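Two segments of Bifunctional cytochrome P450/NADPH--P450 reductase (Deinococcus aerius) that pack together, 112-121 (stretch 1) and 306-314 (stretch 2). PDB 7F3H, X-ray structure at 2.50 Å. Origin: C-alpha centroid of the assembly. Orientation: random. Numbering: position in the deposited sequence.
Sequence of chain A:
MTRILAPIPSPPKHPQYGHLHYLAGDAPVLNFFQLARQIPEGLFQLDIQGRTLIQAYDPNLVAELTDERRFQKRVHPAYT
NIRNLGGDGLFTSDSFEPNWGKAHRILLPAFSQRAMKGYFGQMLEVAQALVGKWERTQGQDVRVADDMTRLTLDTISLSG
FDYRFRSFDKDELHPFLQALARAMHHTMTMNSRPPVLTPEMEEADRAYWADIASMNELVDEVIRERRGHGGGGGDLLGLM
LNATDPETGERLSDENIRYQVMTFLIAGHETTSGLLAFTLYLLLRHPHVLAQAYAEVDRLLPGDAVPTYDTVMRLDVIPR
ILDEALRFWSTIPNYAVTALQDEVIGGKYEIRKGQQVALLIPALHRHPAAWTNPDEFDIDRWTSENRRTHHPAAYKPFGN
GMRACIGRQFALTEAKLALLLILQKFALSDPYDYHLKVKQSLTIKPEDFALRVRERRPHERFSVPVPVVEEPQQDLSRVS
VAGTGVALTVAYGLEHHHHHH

Stretch 1 112-121: SQRAMKGYFG
Stretch 2 306-314: VPTYDTVMR

Two helical segments far apart in sequence pack through one tyrosine and one phenylalanine, burying 386 Å² in all. The axis of helix 113-121 passes 10.5 Å from that of helix 309-313, their N-to-C directions 129° apart; Lys117 and Tyr309 set the register, CA to CA 5.9 Å. Ser112 (phi/psi -75/164, chi1 p) is extended and leads into the helix without touching stretch 2. Gln113 (chi1 t, chi2 p, chi3 53°) starts sideways, but its amide is long enough to reach the phenol oxygen: Gln113 NE2 donates a hydrogen bond to Tyr309 OH (2.7 Å, 166°), arriving at the ring edge, and lies 3.6 Å from Met313 SD (Met313 is m, m, m). Arg114 and Ala115 point away. Met116 (m, m) is buried and directs its CB toward stretch 2, Met116 CB 3.7 Å from Tyr309 CE1, while its thioether end leads away. Lys117 (t, t, t, t) covers the ring with methylenes, Lys117 CB 4.2 Å from the Tyr309 ring centroid in a CH-pi contact, while its end leads away and the residue stays exposed. Tyr309 (chi1 t, chi2 77°) thus sits as a knob among Gln113, Met116, Lys117 and Phe120. At the kink, the N atoms of Gly118 and Tyr119 have no bond to the turn before; Tyr119 N bonds instead to Met116 O (2.9 Å). Buried Phe120 (chi1 t, chi2 75°) points toward stretch 2, offering a flat apolar face to backbone: Thr308 C (3.3 Å from Phe120 CZ) and Tyr309 N (3.5 Å from Phe120 CZ) lie over it, with Pro307 O at the edge, 3.4 Å from Phe120 CZ. Phe120 CE1 meets Val312 CG2 (chi1 t) at 3.8 Å. Pro307 (-73/159) and Thr308 (-106/175) lead in extended; Thr308 (chi1 p) also N-caps helix 309-313, Thr311 N donating to Thr308 OG1 (3.2 Å), and Met313 N bonds to Tyr309 O (3.0 Å).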

ATOM      1  N   SER A 112       2.883  16.587  -0.474  1.00 32.76           N
ATOM      2  CA  SER A 112       1.829  17.168  -1.282  1.00 30.83           C
ATOM      3  C   SER A 112       2.179  17.050  -2.743  1.00 27.65           C
ATOM      4  O   SER A 112       3.334  16.829  -3.108  1.00 30.87           O
ATOM      5  CB  SER A 112       1.642  18.642  -0.947  1.00 35.91           C
ATOM      6  OG  SER A 112       2.821  19.380  -1.255  1.00 38.39           O
ATOM      7  N   GLN A 113       1.162  17.236  -3.589  1.00 35.12           N
ATOM      8  CA  GLN A 113       1.388  17.223  -5.027  1.00 29.35           C
ATOM      9  C   GLN A 113       2.465  18.227  -5.449  1.00 37.15           C
ATOM     10  O   GLN A 113       3.356  17.875  -6.233  1.00 31.46           O
ATOM     11  CB  GLN A 113       0.073  17.467  -5.764  1.00 28.82           C
ATOM     12  CG  GLN A 113       0.100  17.072  -7.235  1.00 28.13           C
ATOM     13  CD  GLN A 113       0.477  15.609  -7.463  1.00 32.43           C
ATOM     14  OE1 GLN A 113      -0.111  14.684  -6.888  1.00 33.64           O
ATOM     15  NE2 GLN A 113       1.474  15.398  -8.306  1.00 30.47           N
ATOM     16  N   ARG A 114       2.400  19.492  -4.981  1.00 36.75           N
ATOM     17  CA  ARG A 114       3.415  20.431  -5.496  1.00 43.51           C
ATOM     18  C   ARG A 114       4.838  20.010  -5.080  1.00 39.31           C
ATOM     19  O   ARG A 114       5.818  20.469  -5.675  1.00 52.61           O
ATOM     20  CB  ARG A 114       3.120  21.931  -5.223  1.00 44.97           C
ATOM     21  CG  ARG A 114       3.327  22.394  -3.862  1.00 50.65           C
ATOM     22  CD  ARG A 114       2.137  22.084  -3.104  1.00 63.34           C
ATOM     23  NE  ARG A 114       2.039  22.625  -1.736  1.00 73.31           N
ATOM     24  CZ  ARG A 114       1.044  22.356  -0.901  1.00 74.68           C
ATOM     25  NH1 ARG A 114       1.040  22.911   0.315  1.00 71.82           N
ATOM     26  NH2 ARG A 114      -0.048  21.715  -1.334  1.00 73.18           N
ATOM     27  N   ALA A 115       4.973  19.133  -4.074  1.00 33.06           N
ATOM     28  CA  ALA A 115       6.310  18.652  -3.697  1.00 34.50           C
ATOM     29  C   ALA A 115       6.841  17.545  -4.618  1.00 36.24           C
ATOM     30  O   ALA A 115       8.052  17.274  -4.617  1.00 38.91           O
ATOM     31  CB  ALA A 115       6.293  18.150  -2.248  1.00 27.42           C
ATOM     32  N   MET A 116       5.987  16.949  -5.458  1.00 33.59           N
ATOM     33  CA  MET A 116       6.365  15.732  -6.163  1.00 32.56           C
ATOM     34  C   MET A 116       7.420  16.003  -7.226  1.00 33.51           C
ATOM     35  O   MET A 116       8.294  15.155  -7.460  1.00 34.23           O
ATOM     36  CB  MET A 116       5.113  15.101  -6.766  1.00 29.61           C
ATOM     37  CG  MET A 116       4.229  14.442  -5.697  1.00 32.91           C
ATOM     38  SD  MET A 116       4.935  13.002  -4.858  1.00 35.06           S
ATOM     39  CE  MET A 116       5.021  13.507  -3.133  1.00 31.35           C
ATOM     40  N   LYS A 117       7.363  17.173  -7.868  1.00 35.14           N
ATOM     41  CA  LYS A 117       8.388  17.543  -8.839  1.00 36.80           C
ATOM     42  C   LYS A 117       9.785  17.396  -8.234  1.00 37.34           C
ATOM     43  O   LYS A 117      10.695  16.854  -8.877  1.00 31.91           O
ATOM     44  CB  LYS A 117       8.158  18.973  -9.338  1.00 30.87           C
ATOM     45  CG  LYS A 117       8.781  19.216 -10.709  1.00 45.72           C
ATOM     46  CD  LYS A 117       9.012  20.691 -11.038  1.00 40.52           C
ATOM     47  CE  LYS A 117      10.149  20.819 -12.053  1.00 38.67           C
ATOM     48  NZ  LYS A 117      10.020  22.067 -12.832  1.00 51.98           N
ATOM     49  N   GLY A 118       9.940  17.782  -6.959  1.00 32.15           N
ATOM     50  CA  GLY A 118      11.232  17.666  -6.299  1.00 35.50           C
ATOM     51  C   GLY A 118      11.800  16.258  -6.273  1.00 33.92           C
ATOM     52  O   GLY A 118      13.005  16.086  -6.047  1.00 38.59           O
ATOM     53  N   TYR A 119      10.938  15.247  -6.379  1.00 34.84           N
ATOM     54  CA  TYR A 119      11.310  13.845  -6.305  1.00 34.40           C
ATOM     55  C   TYR A 119      11.420  13.180  -7.668  1.00 34.89           C
ATOM     56  O   TYR A 119      11.969  12.074  -7.756  1.00 35.64           O
ATOM     57  CB  TYR A 119      10.290  13.080  -5.450  1.00 31.96           C
ATOM     58  CG  TYR A 119      10.097  13.637  -4.053  1.00 26.73           C
ATOM     59  CD1 TYR A 119      11.175  13.911  -3.242  1.00 31.44           C
ATOM     60  CD2 TYR A 119       8.837  13.890  -3.560  1.00 27.58           C
ATOM     61  CE1 TYR A 119      11.006  14.410  -1.965  1.00 29.41           C
ATOM     62  CE2 TYR A 119       8.651  14.394  -2.279  1.00 28.57           C
ATOM     63  CZ  TYR A 119       9.735  14.658  -1.486  1.00 29.54           C
ATOM     64  OH  TYR A 119       9.545  15.145  -0.197  1.00 27.43           O
ATOM     65  N   PHE A 120      10.984  13.855  -8.738  1.00 34.45           N
ATOM     66  CA  PHE A 120      10.827  13.193 -10.030  1.00 31.21           C
ATOM     67  C   PHE A 120      12.123  12.561 -10.516  1.00 33.20           C
ATOM     68  O   PHE A 120      12.152  11.373 -10.889  1.00 30.16           O
ATOM     69  CB  PHE A 120      10.341  14.192 -11.071  1.00 31.77           C
ATOM     70  CG  PHE A 120      10.220  13.601 -12.433  1.00 25.46           C
ATOM     71  CD1 PHE A 120       9.163  12.759 -12.727  1.00 27.72           C
ATOM     72  CD2 PHE A 120      11.156  13.868 -13.402  1.00 21.83           C
ATOM     73  CE1 PHE A 120       9.027  12.186 -13.984  1.00 31.76           C
ATOM     74  CE2 PHE A 120      11.042  13.299 -14.673  1.00 31.14           C
ATOM     75  CZ  PHE A 120       9.973  12.447 -14.962  1.00 32.82           C
ATOM     76  N   GLY A 121      13.194  13.365 -10.559  1.00 34.54           N
ATOM     77  CA  GLY A 121      14.491  12.877 -10.996  1.00 30.11           C
ATOM     78  C   GLY A 121      14.917  11.622 -10.274  1.00 31.50           C
ATOM     79  O   GLY A 121      15.604  10.763 -10.847  1.00 29.02           O
ATOM     80  N   VAL A 306      12.455  11.143 -23.090  1.00 33.68           N
ATOM     81  CA  VAL A 306      12.526  10.960 -21.646  1.00 31.41           C
ATOM     82  C   VAL A 306      11.490  11.892 -21.028  1.00 34.82           C
ATOM     83  O   VAL A 306      11.502  13.090 -21.329  1.00 34.63           O
ATOM     84  CB  VAL A 306      13.944  11.282 -21.122  1.00 30.53           C
ATOM     85  CG1 VAL A 306      14.024  11.198 -19.637  1.00 32.09           C
ATOM     86  CG2 VAL A 306      14.987  10.372 -21.756  1.00 31.44           C
ATOM     87  N   PRO A 307      10.594  11.399 -20.184  1.00 34.33           N
ATOM     88  CA  PRO A 307       9.551  12.261 -19.628  1.00 30.19           C
ATOM     89  C   PRO A 307      10.118  13.215 -18.584  1.00 34.31           C
ATOM     90  O   PRO A 307      11.228  13.037 -18.064  1.00 24.74           O
ATOM     91  CB  PRO A 307       8.558  11.270 -18.999  1.00 36.81           C
ATOM     92  CG  PRO A 307       9.372  10.025 -18.697  1.00 33.66           C
ATOM     93  CD  PRO A 307      10.466   9.987 -19.753  1.00 35.11           C
ATOM     94  N   THR A 308       9.359  14.296 -18.364  1.00 34.10           N
ATOM     95  CA  THR A 308       9.469  15.175 -17.204  1.00 32.07           C
ATOM     96  C   THR A 308       8.294  14.907 -16.268  1.00 32.76           C
ATOM     97  O   THR A 308       7.409  14.093 -16.560  1.00 32.86           O
ATOM     98  CB  THR A 308       9.439  16.655 -17.583  1.00 30.95           C
ATOM     99  OG1 THR A 308       8.134  16.962 -18.076  1.00 29.59           O
ATOM    100  CG2 THR A 308      10.523  17.018 -18.601  1.00 29.68           C
ATOM    101  N   TYR A 309       8.321  15.575 -15.106  1.00 32.78           N
ATOM    102  CA  TYR A 309       7.157  15.560 -14.223  1.00 36.33           C
ATOM    103  C   TYR A 309       5.919  16.098 -14.933  1.00 36.38           C
ATOM    104  O   TYR A 309       4.795  15.636 -14.678  1.00 37.36           O
ATOM    105  CB  TYR A 309       7.458  16.340 -12.947  1.00 31.04           C
ATOM    106  CG  TYR A 309       6.269  16.564 -12.051  1.00 32.28           C
ATOM    107  CD1 TYR A 309       5.776  15.543 -11.238  1.00 30.99           C
ATOM    108  CD2 TYR A 309       5.645  17.812 -11.991  1.00 34.24           C
ATOM    109  CE1 TYR A 309       4.679  15.756 -10.391  1.00 29.94           C
ATOM    110  CE2 TYR A 309       4.550  18.028 -11.150  1.00 31.55           C
ATOM    111  CZ  TYR A 309       4.080  17.000 -10.358  1.00 27.10           C
ATOM    112  OH  TYR A 309       3.006  17.223  -9.547  1.00 31.40           O
ATOM    113  N   ASP A 310       6.108  17.086 -15.818  1.00 38.63           N
ATOM    114  CA  ASP A 310       4.992  17.591 -16.608  1.00 33.47           C
ATOM    115  C   ASP A 310       4.382  16.483 -17.447  1.00 32.56           C
ATOM    116  O   ASP A 310       3.152  16.392 -17.578  1.00 35.79           O
ATOM    117  CB  ASP A 310       5.449  18.745 -17.503  1.00 36.30           C
ATOM    118  CG  ASP A 310       4.301  19.653 -17.908  1.00 46.30           C
ATOM    119  OD1 ASP A 310       3.651  20.178 -16.972  1.00 52.16           O
ATOM    120  OD2 ASP A 310       4.025  19.807 -19.134  1.00 46.54           O
ATOM    121  N   THR A 311       5.223  15.657 -18.066  1.00 32.87           N
ATOM    122  CA  THR A 311       4.681  14.538 -18.823  1.00 33.46           C
ATOM    123  C   THR A 311       3.739  13.726 -17.957  1.00 32.53           C
ATOM    124  O   THR A 311       2.596  13.457 -18.347  1.00 31.96           O
ATOM    125  CB  THR A 311       5.796  13.664 -19.367  1.00 31.45           C
ATOM    126  OG1 THR A 311       6.773  14.499 -19.990  1.00 31.06           O
ATOM    127  CG2 THR A 311       5.219  12.675 -20.391  1.00 29.82           C
ATOM    128  N   VAL A 312       4.192  13.367 -16.750  1.00 30.15           N
ATOM    129  CA  VAL A 312       3.374  12.550 -15.867  1.00 31.72           C
ATOM    130  C   VAL A 312       2.050  13.236 -15.583  1.00 29.81           C
ATOM    131  O   VAL A 312       0.988  12.593 -15.590  1.00 29.81           O
ATOM    132  CB  VAL A 312       4.134  12.239 -14.565  1.00 32.16           C
ATOM    133  CG1 VAL A 312       3.209  11.481 -13.610  1.00 33.52           C
ATOM    134  CG2 VAL A 312       5.394  11.421 -14.861  1.00 27.72           C
ATOM    135  N   MET A 313       2.082  14.558 -15.370  1.00 29.20           N
ATOM    136  CA  MET A 313       0.873  15.276 -14.992  1.00 32.06           C
ATOM    137  C   MET A 313      -0.058  15.488 -16.182  1.00 34.33           C
ATOM    138  O   MET A 313      -1.252  15.731 -15.988  1.00 35.18           O
ATOM    139  CB  MET A 313       1.232  16.618 -14.339  1.00 38.58           C
ATOM    140  CG  MET A 313       2.023  16.468 -13.035  1.00 36.57           C
ATOM    141  SD  MET A 313       1.350  15.172 -11.925  1.00 46.09           S
ATOM    142  CE  MET A 313      -0.329  15.722 -11.647  1.00 38.46           C
ATOM    143  N   ARG A 314       0.442  15.324 -17.401  1.00 32.34           N
ATOM    144  CA  ARG A 314      -0.401  15.392 -18.583  1.00 36.42           C
ATOM    145  C   ARG A 314      -1.085  14.075 -18.904  1.00 32.67           C
ATOM    146  O   ARG A 314      -1.872  14.027 -19.846  1.00 31.20           O
ATOM    147  CB  ARG A 314       0.428  15.843 -19.791  1.00 40.43           C
ATOM    148  CG  ARG A 314       0.734  17.345 -19.770  1.00 45.37           C
ATOM    149  CD  ARG A 314       1.762  17.720 -20.807  1.00 51.72           C
ATOM    150  NE  ARG A 314       1.155  17.886 -22.127  1.00 62.78           N
ATOM    151  CZ  ARG A 314       1.826  17.833 -23.277  1.00 66.77           C
ATOM    152  NH1 ARG A 314       3.140  17.626 -23.282  1.00 65.22           N
ATOM    153  NH2 ARG A 314       1.186  17.994 -24.430  1.00 66.89           N
TER